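Local coordinates for putative uncharacterized protein (Mycobacterium avium, PDB 2Z6V) that probably transfers a sulfuryl group from the donor PAPS to an acceptor that has not been identified, at residues A[22-27]-A[72-77]; A[31-36]-A[79-84]; A[112-117]-A[314-319]; A[274-279]-A[390-395]. One frame throughout, in Å; residues are numbered along the deposited sequence.

Interaction 1. Residues A[22-27]-A[72-77]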
# COMPACT_ATOMS: atom_id res chain seq x y z
N SER A 22 -12.26 -11.17 24.00
CA SER A 22 -11.88 -10.37 22.80
C SER A 22 -13.01 -9.45 22.34
O SER A 22 -13.45 -9.53 21.19
CB SER A 22 -11.47 -11.30 21.65
OG SER A 22 -10.33 -12.08 21.97
N ASP A 23 -13.49 -8.57 23.23
CA ASP A 23 -14.56 -7.65 22.86
C ASP A 23 -14.12 -6.19 22.96
O ASP A 23 -13.31 -5.82 23.81
CB ASP A 23 -15.81 -7.88 23.71
CG ASP A 23 -17.06 -8.04 22.86
OD1 ASP A 23 -17.32 -7.15 22.02
OD2 ASP A 23 -17.78 -9.05 23.03
N PHE A 24 -14.68 -5.37 22.07
CA PHE A 24 -14.34 -3.95 21.99
C PHE A 24 -15.27 -3.04 22.78
O PHE A 24 -15.55 -1.92 22.36
CB PHE A 24 -14.34 -3.54 20.52
CG PHE A 24 -13.68 -4.54 19.62
CD1 PHE A 24 -12.30 -4.69 19.63
CD2 PHE A 24 -14.44 -5.38 18.81
CE1 PHE A 24 -11.68 -5.67 18.85
CE2 PHE A 24 -13.83 -6.36 18.03
CZ PHE A 24 -12.44 -6.50 18.05
N ASP A 25 -15.74 -3.52 23.92
CA ASP A 25 -16.63 -2.72 24.75
C ASP A 25 -15.79 -1.93 25.74
O ASP A 25 -16.09 -0.78 26.06
CB ASP A 25 -17.60 -3.62 25.50
CG ASP A 25 -18.46 -4.47 24.56
OD1 ASP A 25 -19.33 -3.90 23.87
OD2 ASP A 25 -18.25 -5.70 24.52
N ASN A 26 -14.72 -2.56 26.22
CA ASN A 26 -13.83 -1.96 27.20
C ASN A 26 -12.54 -1.40 26.58
O ASN A 26 -11.53 -1.24 27.27
CB ASN A 26 -13.47 -2.99 28.27
CG ASN A 26 -14.70 -3.66 28.88
OD1 ASN A 26 -14.59 -4.63 29.63
ND2 ASN A 26 -15.89 -3.13 28.55
N ILE A 27 -12.58 -1.11 25.28
CA ILE A 27 -11.41 -0.57 24.61
C ILE A 27 -11.51 0.95 24.53
O ILE A 27 -12.21 1.51 23.68
CB ILE A 27 -11.26 -1.14 23.18
CG1 ILE A 27 -10.87 -2.62 23.27
CG2 ILE A 27 -10.21 -0.34 22.40
CD1 ILE A 27 -10.60 -3.27 21.94
N GLY A 72 -18.92 -0.35 12.71
CA GLY A 72 -17.71 0.23 12.13
C GLY A 72 -16.61 0.42 13.15
O GLY A 72 -15.43 0.18 12.86
N ARG A 73 -16.98 0.88 14.33
CA ARG A 73 -16.03 1.10 15.41
C ARG A 73 -15.32 -0.21 15.70
O ARG A 73 -14.09 -0.28 15.68
CB ARG A 73 -16.76 1.60 16.65
CG ARG A 73 -15.98 1.48 17.95
CD ARG A 73 -16.90 1.71 19.15
NE ARG A 73 -16.49 0.94 20.32
CZ ARG A 73 -15.53 1.31 21.16
NH1 ARG A 73 -14.86 2.43 20.95
NH2 ARG A 73 -15.22 0.54 22.19
N GLN A 74 -16.10 -1.25 15.98
CA GLN A 74 -15.54 -2.56 16.29
C GLN A 74 -14.63 -3.04 15.17
O GLN A 74 -13.55 -3.56 15.42
CB GLN A 74 -16.66 -3.57 16.51
CG GLN A 74 -17.55 -3.24 17.69
CD GLN A 74 -18.66 -4.25 17.89
OE1 GLN A 74 -18.41 -5.41 18.21
NE2 GLN A 74 -19.90 -3.81 17.69
N ARG A 75 -15.08 -2.86 13.93
CA ARG A 75 -14.29 -3.26 12.78
C ARG A 75 -12.90 -2.60 12.76
O ARG A 75 -11.88 -3.27 12.63
CB ARG A 75 -15.08 -2.91 11.52
CG ARG A 75 -14.27 -2.81 10.26
CD ARG A 75 -13.85 -4.15 9.70
NE ARG A 75 -13.77 -4.01 8.24
CZ ARG A 75 -12.94 -4.69 7.45
NH1 ARG A 75 -12.10 -5.58 7.97
NH2 ARG A 75 -12.96 -4.47 6.15
N VAL A 76 -12.86 -1.27 12.91
CA VAL A 76 -11.60 -0.56 12.92
C VAL A 76 -10.71 -1.01 14.07
O VAL A 76 -9.50 -1.20 13.90
CB VAL A 76 -11.79 0.96 13.03
CG1 VAL A 76 -10.44 1.65 13.04
CG2 VAL A 76 -12.63 1.46 11.88
N LEU A 77 -11.30 -1.17 15.25
CA LEU A 77 -10.53 -1.60 16.41
C LEU A 77 -10.06 -3.05 16.25
O LEU A 77 -8.97 -3.41 16.70
CB LEU A 77 -11.38 -1.47 17.69
CG LEU A 77 -11.62 -0.03 18.16
CD1 LEU A 77 -12.68 -0.02 19.25
CD2 LEU A 77 -10.31 0.57 18.66
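Phe24 sets CG anti to its own carbonyl carbon (chi1 -43°), which turns the ring to helix 70-96, while Arg73 sends CG anti to its backbone N (chi1 163°) and bends at chi3 to reach back to the loop. The two meet in the N-terminal helical bundle of this sulfotransferase, formed by helices 30-41, 50-64 and 70-96, where the loop ahead of helix 30-41 lies across the start of helix 70-96. Toward the loop, the guanidinium bonds through NH2. It donates to Phe24 O, in a bond modelled too short for its length to be trusted, and, weakly but fairly straight, to Ile27 O (3.5 Å from Arg73 NH2, N-H...O 161°). Both carbonyls lie at the guanidinium edge, near its plane, so one cationic group bridges two carbonyls, three residues apart, of an irregular loop. Leu77 CD1, one helical turn on, sits over the centre of the guanidinium, 3.6 Å above its plane, and covers that face. The Phe24 ring rests on the helix itself: the carbonyl oxygen of Gln74 lies 3.8 Å above one face, offset toward the rim, while Phe24 CD2 touches Gln74 CB (3.7 Å). Leu77 runs antiparallel alongside Phe24 and Ile27, its CB touching Phe24 CD1 at 3.9 Å. Phe24 also touches Leu36 and Arg40 of helix 30-41, which places its ring between the two helices. On the exposed side of the loop, Asp23 OD1 weakly accepts from the backbone N of Phe24. Deeper in, the methyl Ile27 CG2 meets Leu77 CD2 at 3.9 Å.

Interaction 2. Residues A[31-36]-A[79-84]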
# COMPACT_ATOMS: atom_id res chain seq x y z
N ASP A 31 -3.46 1.36 24.83
CA ASP A 31 -2.92 0.30 25.68
C ASP A 31 -3.89 -0.86 25.83
O ASP A 31 -3.47 -2.01 26.01
CB ASP A 31 -2.54 0.86 27.06
CG ASP A 31 -1.33 1.78 27.01
OD1 ASP A 31 -0.28 1.37 26.46
OD2 ASP A 31 -1.43 2.91 27.53
N ASP A 32 -5.19 -0.58 25.75
CA ASP A 32 -6.20 -1.62 25.85
C ASP A 32 -6.11 -2.49 24.61
O ASP A 32 -6.22 -3.72 24.67
CB ASP A 32 -7.61 -1.03 25.94
CG ASP A 32 -7.86 -0.29 27.24
OD1 ASP A 32 -7.47 -0.81 28.32
OD2 ASP A 32 -8.46 0.80 27.19
N VAL A 33 -5.91 -1.84 23.46
CA VAL A 33 -5.77 -2.53 22.19
C VAL A 33 -4.54 -3.42 22.31
O VAL A 33 -4.54 -4.58 21.88
CB VAL A 33 -5.58 -1.51 21.04
CG1 VAL A 33 -5.24 -2.23 19.74
CG2 VAL A 33 -6.85 -0.70 20.86
N PHE A 34 -3.49 -2.88 22.92
CA PHE A 34 -2.27 -3.64 23.09
C PHE A 34 -2.53 -4.90 23.91
O PHE A 34 -2.09 -5.99 23.55
CB PHE A 34 -1.19 -2.80 23.78
CG PHE A 34 0.12 -3.51 23.93
CD1 PHE A 34 1.12 -3.36 22.98
CD2 PHE A 34 0.35 -4.35 25.01
CE1 PHE A 34 2.34 -4.04 23.11
CE2 PHE A 34 1.57 -5.03 25.16
CZ PHE A 34 2.56 -4.87 24.20
N LYS A 35 -3.25 -4.75 25.02
CA LYS A 35 -3.55 -5.89 25.89
C LYS A 35 -4.27 -7.00 25.14
O LYS A 35 -3.95 -8.18 25.30
CB LYS A 35 -4.39 -5.47 27.09
CG LYS A 35 -3.68 -4.55 28.06
CD LYS A 35 -4.53 -4.34 29.31
CE LYS A 35 -3.98 -3.22 30.19
NZ LYS A 35 -4.07 -1.89 29.51
N LEU A 36 -5.24 -6.62 24.32
CA LEU A 36 -6.02 -7.58 23.55
C LEU A 36 -5.11 -8.31 22.56
O LEU A 36 -5.18 -9.54 22.43
CB LEU A 36 -7.15 -6.86 22.82
CG LEU A 36 -8.15 -7.71 22.03
CD1 LEU A 36 -8.74 -8.79 22.94
CD2 LEU A 36 -9.24 -6.81 21.45
N ASP A 79 -9.33 -4.47 13.38
CA ASP A 79 -8.23 -4.44 12.42
C ASP A 79 -6.95 -3.91 13.08
O ASP A 79 -5.85 -4.42 12.82
CB ASP A 79 -8.61 -3.56 11.22
CG ASP A 79 -9.62 -4.24 10.30
OD1 ASP A 79 -9.51 -5.46 10.08
OD2 ASP A 79 -10.52 -3.54 9.78
N ALA A 80 -7.09 -2.91 13.94
CA ALA A 80 -5.94 -2.32 14.63
C ALA A 80 -5.30 -3.37 15.52
O ALA A 80 -4.07 -3.47 15.59
CB ALA A 80 -6.38 -1.13 15.45
N THR A 81 -6.14 -4.15 16.20
CA THR A 81 -5.68 -5.19 17.11
C THR A 81 -4.88 -6.21 16.33
O THR A 81 -3.77 -6.55 16.71
CB THR A 81 -6.86 -5.90 17.79
OG1 THR A 81 -7.69 -4.92 18.43
CG2 THR A 81 -6.36 -6.89 18.85
N ASN A 82 -5.45 -6.70 15.23
CA ASN A 82 -4.76 -7.69 14.40
C ASN A 82 -3.44 -7.15 13.85
O ASN A 82 -2.44 -7.87 13.80
CB ASN A 82 -5.65 -8.14 13.25
CG ASN A 82 -6.83 -8.97 13.73
OD1 ASN A 82 -6.71 -9.75 14.68
ND2 ASN A 82 -7.98 -8.83 13.07
N ALA A 83 -3.45 -5.88 13.44
CA ALA A 83 -2.26 -5.24 12.90
C ALA A 83 -1.18 -5.18 13.98
O ALA A 83 -0.02 -5.52 13.72
CB ALA A 83 -2.59 -3.83 12.41
N LEU A 84 -1.56 -4.76 15.18
CA LEU A 84 -0.61 -4.67 16.29
C LEU A 84 -0.14 -6.06 16.70
O LEU A 84 1.00 -6.23 17.14
CB LEU A 84 -1.26 -3.96 17.49
CG LEU A 84 -0.35 -3.71 18.69
CD1 LEU A 84 0.87 -2.91 18.25
CD2 LEU A 84 -1.12 -2.98 19.78
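Val33, Leu36, Thr81 and Leu84 interlock where helix 31-36 passes over helix 79-84, their short axes 8.9 Å apart at a crossing angle of -62°. The contact has no hydrogen bond; branch positions decide its form. Val33 places CG1 anti to its backbone N (chi1 172°), and this methyl is the one that enters the interface: it lies 3.9 Å from Thr81 OG1 and 4.2 Å from Leu84 CD2. Both branches of Thr81 face the other helix. Its hydroxyl bonds to Leu77 O of its own helix, which satisfies the polar end inside a buried seam, while the same oxygen still packs on Val33 CG1; the methyl CG2 meets Leu36. Leu36 crosses that methyl at about a right angle, with CG 3.7 Å from Thr81 CG2 and the branch CD2 at 3.9 Å. Leu84, with CG likewise anti to the backbone N (chi1 -176°), carries CD2 across to Phe34, touching the backbone carbon CA at 3.6 Å and the ring atom CD1 at 3.9 Å. The Phe34 side chain starts away from helix 79-84, so Leu84 meets its base and one corner of the ring; the ring itself goes on to meet Trp51. Helix 50-64 completes the surroundings, with Leu55 against both Val33 and Ala80, and Trp51 against Leu84. This is the apolar core of a small N-terminal helical bundle, in which helices 30-41, 50-64 and 70-96 pack together ahead of the first strand of the sulfotransferase sheet.

Interaction 3. Residues A[112-117]-A[314-319]. With PLM (palmitic acid), chain C.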
# COMPACT_ATOMS: atom_id res chain seq x y z
N LEU A 112 6.45 3.87 -6.61
CA LEU A 112 5.80 4.92 -5.84
C LEU A 112 5.11 5.92 -6.75
O LEU A 112 5.21 5.84 -7.97
CB LEU A 112 6.84 5.63 -4.97
CG LEU A 112 8.05 6.21 -5.72
CD1 LEU A 112 7.70 7.56 -6.33
CD2 LEU A 112 9.23 6.35 -4.76
N GLY A 113 4.41 6.88 -6.15
CA GLY A 113 3.72 7.88 -6.93
C GLY A 113 2.33 8.15 -6.36
O GLY A 113 2.11 8.00 -5.16
N MET A 114 1.40 8.56 -7.22
CA MET A 114 0.04 8.83 -6.76
C MET A 114 -0.74 7.52 -6.72
O MET A 114 -0.37 6.53 -7.37
CB MET A 114 -0.70 9.75 -7.72
CG MET A 114 -0.05 11.07 -8.05
SD MET A 114 -1.07 12.00 -9.23
CE MET A 114 -0.76 11.07 -10.76
N PRO A 115 -1.82 7.48 -5.93
CA PRO A 115 -2.60 6.25 -5.90
C PRO A 115 -3.47 6.28 -7.16
O PRO A 115 -3.65 7.34 -7.77
CB PRO A 115 -3.42 6.39 -4.62
CG PRO A 115 -3.61 7.88 -4.51
CD PRO A 115 -2.25 8.42 -4.87
N ARG A 116 -3.98 5.13 -7.58
CA ARG A 116 -4.83 5.07 -8.77
C ARG A 116 -4.08 5.30 -10.08
O ARG A 116 -4.65 5.82 -11.03
CB ARG A 116 -5.97 6.11 -8.66
CG ARG A 116 -6.62 6.18 -7.29
CD ARG A 116 -6.95 4.78 -6.80
NE ARG A 116 -7.76 4.07 -7.77
CZ ARG A 116 -8.02 2.77 -7.72
NH1 ARG A 116 -7.53 2.03 -6.73
NH2 ARG A 116 -8.78 2.21 -8.65
N THR A 117 -2.82 4.90 -10.13
CA THR A 117 -2.03 5.07 -11.35
C THR A 117 -2.08 3.84 -12.25
O THR A 117 -1.46 3.83 -13.31
CB THR A 117 -0.55 5.38 -11.03
OG1 THR A 117 -0.11 4.54 -9.96
CG2 THR A 117 -0.38 6.84 -10.64
N TYR A 314 0.87 16.27 -1.89
CA TYR A 314 2.02 15.65 -1.24
C TYR A 314 2.58 14.52 -2.09
O TYR A 314 3.79 14.29 -2.12
CB TYR A 314 1.65 15.10 0.13
CG TYR A 314 1.48 16.14 1.21
CD1 TYR A 314 0.38 16.99 1.23
CD2 TYR A 314 2.41 16.24 2.24
CE1 TYR A 314 0.20 17.90 2.26
CE2 TYR A 314 2.25 17.14 3.27
CZ TYR A 314 1.14 17.97 3.28
OH TYR A 314 0.97 18.83 4.35
N HIS A 315 1.70 13.80 -2.78
CA HIS A 315 2.14 12.69 -3.60
C HIS A 315 2.99 13.09 -4.80
O HIS A 315 3.74 12.26 -5.31
CB HIS A 315 0.96 11.85 -4.08
CG HIS A 315 0.41 10.92 -3.04
ND1 HIS A 315 -0.35 11.35 -1.98
CD2 HIS A 315 0.53 9.58 -2.90
CE1 HIS A 315 -0.67 10.32 -1.22
NE2 HIS A 315 -0.15 9.23 -1.76
N VAL A 316 2.88 14.34 -5.25
CA VAL A 316 3.69 14.78 -6.38
C VAL A 316 4.86 15.67 -5.96
O VAL A 316 5.97 15.51 -6.47
CB VAL A 316 2.85 15.54 -7.46
CG1 VAL A 316 1.83 14.60 -8.07
CG2 VAL A 316 2.19 16.77 -6.86
N ASP A 317 4.63 16.58 -5.02
CA ASP A 317 5.70 17.47 -4.58
C ASP A 317 6.78 16.79 -3.74
O ASP A 317 7.97 17.10 -3.91
CB ASP A 317 5.14 18.68 -3.82
CG ASP A 317 4.20 19.52 -4.68
OD1 ASP A 317 4.35 19.55 -5.93
OD2 ASP A 317 3.30 20.17 -4.10
N ARG A 318 6.40 15.90 -2.83
CA ARG A 318 7.41 15.23 -2.01
C ARG A 318 8.45 14.58 -2.92
O ARG A 318 9.65 14.83 -2.77
CB ARG A 318 6.79 14.17 -1.10
CG ARG A 318 6.13 14.73 0.15
CD ARG A 318 7.13 15.52 0.97
NE ARG A 318 6.53 16.10 2.16
CZ ARG A 318 6.08 15.39 3.20
NH1 ARG A 318 6.16 14.07 3.19
NH2 ARG A 318 5.54 16.02 4.24
N PRO A 319 8.01 13.75 -3.88
CA PRO A 319 8.99 13.13 -4.77
C PRO A 319 9.63 14.12 -5.75
O PRO A 319 10.77 13.93 -6.15
CB PRO A 319 8.19 12.02 -5.46
CG PRO A 319 6.81 12.57 -5.47
CD PRO A 319 6.67 13.18 -4.11
C1 PLM C . -6.74 7.39 2.92
O1 PLM C . -6.97 8.58 3.26
O2 PLM C . -6.71 6.40 3.68
C2 PLM C . -6.49 7.12 1.44
C3 PLM C . -5.45 8.08 0.87
C4 PLM C . -5.07 7.75 -0.58
C5 PLM C . -4.47 6.35 -0.70
C6 PLM C . -5.54 5.27 -0.73
C7 PLM C . -4.91 3.89 -0.53
C8 PLM C . -4.47 3.70 0.92
C9 PLM C . -3.13 2.97 0.98
CA PLM C . -3.16 1.68 0.15
CB PLM C . -1.74 1.22 -0.21
CC PLM C . -0.99 2.35 -0.93
CD PLM C . -0.46 3.38 0.07
CE PLM C . -0.18 4.73 -0.59
CF PLM C . -1.49 5.35 -1.08
CG PLM C . -1.28 6.77 -1.61
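Gly113 O takes a hydrogen bond from Ser253 OG and also meets His315, whose CD2 stands 3.2 Å away with the oxygen at the ring edge, near the ring plane. Gly113 lies at the C-terminal part of strand 109-113, the middle strand of the parallel sheet, and the loop that follows it has the position, after the central strand, of the phosphosulfate-binding loop of sulfotransferases, a P-loop-like element that probably receives the donor PAPS. Helix 301-326 backs this loop through His315. The imidazole has CG anti to its carbonyl carbon (chi1 -78°), which points it into the loop, and ND1 is hydrogen-bonded to Gln311 O one turn earlier, fixing the rotation of the ring. Pro115 then covers one face at about a right angle: its CD lies 4.0 Å from the ring centroid, 26° off the normal, a CH-pi contact. Pro115 also lies beside the tail of the bound palmitic acid, whose terminal carbon is doubtfully placed, being modelled too near His315 NE2. Beyond the histidine the packing is apolar, with Met114 CG and SD both against Val316 CG1. Met114 crosses Val316 obliquely and then bends at chi3 so that its methyl end leads away toward helix 275-285; Tyr402 of helix 392-405 touches both side chains. A bond within the loop runs from Thr117 OG1 to Met114 O at 3.3 Å. On the helix side the closest apolar approach is Val316 CG1 against Met114 CG at 4.0 Å.

Interaction 4. Residues A[274-279]-A[390-395]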
# COMPACT_ATOMS: atom_id res chain seq x y z
N ASP A 274 -2.58 10.32 -15.67
CA ASP A 274 -3.36 11.56 -15.67
C ASP A 274 -3.69 11.88 -14.21
O ASP A 274 -4.41 11.14 -13.55
CB ASP A 274 -4.65 11.32 -16.46
CG ASP A 274 -5.48 12.57 -16.63
OD1 ASP A 274 -5.58 13.36 -15.66
OD2 ASP A 274 -6.04 12.74 -17.73
N PRO A 275 -3.16 12.99 -13.68
CA PRO A 275 -3.41 13.39 -12.28
C PRO A 275 -4.86 13.74 -11.95
O PRO A 275 -5.32 13.50 -10.83
CB PRO A 275 -2.47 14.58 -12.09
CG PRO A 275 -2.46 15.20 -13.45
CD PRO A 275 -2.32 14.00 -14.36
N TYR A 276 -5.58 14.31 -12.91
CA TYR A 276 -6.97 14.68 -12.71
C TYR A 276 -7.80 13.40 -12.56
O TYR A 276 -8.66 13.30 -11.69
CB TYR A 276 -7.48 15.51 -13.89
CG TYR A 276 -6.61 16.71 -14.21
CD1 TYR A 276 -6.34 17.67 -13.25
CD2 TYR A 276 -6.06 16.88 -15.49
CE1 TYR A 276 -5.54 18.77 -13.53
CE2 TYR A 276 -5.26 17.98 -15.79
CZ TYR A 276 -5.01 18.92 -14.81
OH TYR A 276 -4.24 20.03 -15.09
N LYS A 277 -7.50 12.43 -13.42
CA LYS A 277 -8.20 11.15 -13.40
C LYS A 277 -7.92 10.46 -12.06
O LYS A 277 -8.84 10.08 -11.34
CB LYS A 277 -7.68 10.28 -14.54
CG LYS A 277 -8.71 9.35 -15.17
CD LYS A 277 -9.20 8.28 -14.21
CE LYS A 277 -10.15 7.32 -14.92
NZ LYS A 277 -10.65 6.25 -14.00
N ALA A 278 -6.64 10.32 -11.73
CA ALA A 278 -6.25 9.68 -10.49
C ALA A 278 -6.89 10.30 -9.26
O ALA A 278 -7.19 9.60 -8.30
CB ALA A 278 -4.73 9.70 -10.36
N THR A 279 -7.10 11.61 -9.29
CA THR A 279 -7.69 12.31 -8.15
C THR A 279 -9.15 11.93 -7.92
O THR A 279 -9.57 11.67 -6.80
CB THR A 279 -7.59 13.84 -8.32
OG1 THR A 279 -6.21 14.23 -8.28
CG2 THR A 279 -8.36 14.56 -7.23
N LEU A 390 -14.93 19.14 -7.38
CA LEU A 390 -13.68 19.56 -8.01
C LEU A 390 -13.84 19.87 -9.49
O LEU A 390 -14.85 19.54 -10.12
CB LEU A 390 -12.61 18.48 -7.83
CG LEU A 390 -12.16 18.12 -6.42
CD1 LEU A 390 -11.22 16.93 -6.46
CD2 LEU A 390 -11.48 19.32 -5.78
N THR A 391 -12.81 20.50 -10.05
CA THR A 391 -12.79 20.85 -11.46
C THR A 391 -11.34 20.77 -11.88
O THR A 391 -10.45 20.91 -11.04
CB THR A 391 -13.30 22.29 -11.68
OG1 THR A 391 -12.49 23.21 -10.94
CG2 THR A 391 -14.74 22.43 -11.22
N VAL A 392 -11.09 20.52 -13.17
CA VAL A 392 -9.72 20.44 -13.65
C VAL A 392 -9.03 21.78 -13.40
O VAL A 392 -7.84 21.84 -13.12
CB VAL A 392 -9.67 20.11 -15.15
CG1 VAL A 392 -8.23 20.17 -15.64
CG2 VAL A 392 -10.24 18.72 -15.39
N GLU A 393 -9.80 22.87 -13.49
CA GLU A 393 -9.25 24.20 -13.27
C GLU A 393 -8.72 24.37 -11.85
O GLU A 393 -7.74 25.07 -11.63
CB GLU A 393 -10.32 25.27 -13.54
CG GLU A 393 -10.79 25.39 -14.99
CD GLU A 393 -11.83 24.34 -15.37
OE1 GLU A 393 -11.49 23.14 -15.44
OE2 GLU A 393 -13.00 24.73 -15.61
N ALA A 394 -9.37 23.71 -10.89
CA ALA A 394 -8.95 23.82 -9.50
C ALA A 394 -7.72 22.95 -9.20
O ALA A 394 -6.92 23.29 -8.33
CB ALA A 394 -10.10 23.42 -8.58
N LEU A 395 -7.59 21.84 -9.91
CA LEU A 395 -6.48 20.93 -9.70
C LEU A 395 -5.24 21.33 -10.48
O LEU A 395 -4.12 21.01 -10.08
CB LEU A 395 -6.88 19.50 -10.09
CG LEU A 395 -7.84 18.74 -9.17
CD1 LEU A 395 -8.18 17.40 -9.78
CD2 LEU A 395 -7.21 18.57 -7.80
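A CH-pi contact leads: Val392 CG1 stands over the centre of the Tyr276 ring, 3.6 Å from the centroid and only 11° off the normal. Tyr276 has CG anti to its carbonyl carbon (chi1 -53°), which lays the ring across the first turn of helix 392-405. Other contacts are apolar. Leu395 passes alongside the tyrosine, pointing the other way, with CB at the ring edge, 3.7 Å from Tyr276 CD1. Leu395 and Thr279 reach tip to tip, CD1 to CG2 at 3.8 Å, and Leu390 CD1 comes across to the same Thr279 methyl at 3.8 Å. No hydrogen bond joins the segments; the polar groups serve their own helix starts. Asp274 is the N-cap of helix 275-285: OD1 accepts from Lys277 N at 3.1 Å, approached from above the carboxylate plane, and weakly from Tyr276 N. Its OD2 is held by Tyr383 OH and Glu411 N, so the capping residue is gripped from both oxygens. Thr391 OG1 caps the other helix by accepting from Ala394 N (3.2 Å). Thr279 OG1 returns to Pro275 O, which Thr279 N approaches from the opposite face, and this leaves CG2 for the interface. The two N-terminal turns thus face each other where helix 275-285, following strand 267-272, meets C-terminal helix 392-405, with Met309 and Met312 of helix 301-326 packed beside them.

In the fold
Interactions 1 and 2 share helix 70-96 and touch through Phe24 with Leu36 and Ile27 with Val33, forming one continuous patch of the N-terminal helical bundle. The first is partly exposed and held by an arginine bonded to loop carbonyls; the second is buried, with no hydrogen bond between the helices. Interactions 3 and 4, their centres about 14 Å apart, adjoin through Met114 CE on Pro275 and Pro115 O on Ala278. Interaction 3 is the most central, at the C-terminal end of the central strand, beside the lipid. Interaction 4 buries a tyrosine between two helix starts farther out. Neither pair touches the other.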